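Local coordinates for actin-binding protein, cofilin/tropomyosin family protein, putative (Entamoeba histolytica, PDB 4LIZ), which binds actin filaments and stabilises them, and may contribute to phagocytosis and pseudopod formation by helping to maintain F-actin, at residues L124-D127 and E128-K132. Residues are numbered along the deposited sequence; the frame is centred on the assembly and turned at random.
Sequences LVED and EIAAK
Glu-128 OE1 and the backbone N of Val-125 share one water, which donates to OE1 at 2.8 Å and accepts from Val-125 N at 3.0 Å. This resembles one half of a capping box, with water inserted: Glu-128, three residues beyond the N-cap Val-125, answers its N-H, while valine has no side-chain acceptor to complete the reciprocal bond. Glu-128 reaches back because its CG lies beside its own backbone N (chi1 -61°) and the chain beyond is extended, which brings CD to 3.5 Å from Val-125 CB and lays the carboxylate against the valine's CB and CG2. From Val-125 on, the backbone follows the regular i to i+4 pattern. Val-125 O receives Ile-129 N at 3.0 Å, almost in line with its carbonyl, and Ala-130 N meets Glu-126 O in a nearly straight bond (173°), whereas Ala-131 N approaches Asp-127 O from above the carbonyl plane. The acids Glu-126, Asp-127 and Glu-128 all sit in this opening turn, where the helix dipole would probably favour their negative charge. On the inner face Ile-129 packs on Ile-114 and Leu-116 of strand 114-118 and on Leu-48 of helix 48-54, while Lys-52 hydrogen-bonds Leu-124 O. The water-mediated N-terminus thus opens the last helix, 126-137, beside the edge strand of the mixed sheet of the ADF/cofilin fold.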
# COMPACT_ATOMS: atom_id res chain seq x y z
N LEU A 124 -2.71 11.78 1.08
CA LEU A 124 -3.59 10.68 0.72
C LEU A 124 -5.05 11.09 0.84
O LEU A 124 -5.62 11.07 1.89
CB LEU A 124 -3.31 9.46 1.63
CG LEU A 124 -1.89 8.89 1.59
CD1 LEU A 124 -1.73 7.88 2.70
CD2 LEU A 124 -1.63 8.24 0.24
N VAL A 125 -5.62 11.41 -0.30
CA VAL A 125 -6.95 12.08 -0.37
C VAL A 125 -7.72 11.36 -1.37
O VAL A 125 -7.40 11.27 -2.56
CB VAL A 125 -6.82 13.59 -0.67
CG1 VAL A 125 -8.21 14.26 -0.82
CG2 VAL A 125 -5.98 14.26 0.32
N GLU A 126 -8.90 10.88 -0.99
CA GLU A 126 -9.67 10.02 -1.87
C GLU A 126 -9.99 10.63 -3.24
O GLU A 126 -9.85 10.01 -4.22
CB GLU A 126 -11.02 9.66 -1.17
CG GLU A 126 -12.02 8.93 -2.06
CD GLU A 126 -11.58 7.53 -2.48
OE1 GLU A 126 -10.85 6.94 -1.75
OE2 GLU A 126 -12.00 7.09 -3.55
N ASP A 127 -10.41 11.87 -3.26
CA ASP A 127 -10.75 12.46 -4.53
C ASP A 127 -9.54 12.63 -5.45
O ASP A 127 -9.67 12.62 -6.59
CB ASP A 127 -11.61 13.75 -4.39
CG ASP A 127 -10.83 14.97 -3.92
OD1 ASP A 127 -10.88 15.33 -2.77
OD2 ASP A 127 -10.18 15.54 -4.79
N GLU A 128 -8.41 12.94 -4.86
CA GLU A 128 -7.17 13.07 -5.61
C GLU A 128 -6.74 11.74 -6.21
O GLU A 128 -6.39 11.68 -7.34
CB GLU A 128 -6.06 13.63 -4.73
CG GLU A 128 -6.32 15.02 -4.16
CD GLU A 128 -5.24 15.49 -3.20
OE1 GLU A 128 -4.29 14.80 -3.04
OE2 GLU A 128 -5.37 16.56 -2.62
N ILE A 129 -6.82 10.68 -5.42
CA ILE A 129 -6.42 9.37 -5.93
C ILE A 129 -7.45 8.92 -6.98
O ILE A 129 -7.11 8.39 -8.05
CB ILE A 129 -6.40 8.44 -4.73
CG1 ILE A 129 -5.26 8.78 -3.86
CG2 ILE A 129 -6.33 6.97 -5.22
CD1 ILE A 129 -5.21 8.14 -2.50
N ALA A 130 -8.78 9.08 -6.83
CA ALA A 130 -9.77 8.76 -7.79
C ALA A 130 -9.54 9.48 -9.08
O ALA A 130 -9.66 8.87 -10.13
CB ALA A 130 -11.16 9.08 -7.20
N ALA A 131 -9.16 10.77 -9.02
CA ALA A 131 -8.91 11.52 -10.28
C ALA A 131 -7.64 10.94 -10.98
O ALA A 131 -7.67 10.81 -12.19
CB ALA A 131 -8.75 12.96 -9.93
N LYS A 132 -6.65 10.59 -10.22
CA LYS A 132 -5.38 9.99 -10.76
C LYS A 132 -5.67 8.71 -11.43
O LYS A 132 -5.14 8.43 -12.53
CB LYS A 132 -4.30 9.95 -9.76
CG LYS A 132 -2.93 9.49 -10.26
CD LYS A 132 -2.06 9.20 -9.02
CE LYS A 132 -0.73 8.57 -9.43
NZ LYS A 132 0.21 9.61 -10.00
O HOH W 1 -3.80 12.07 -2.61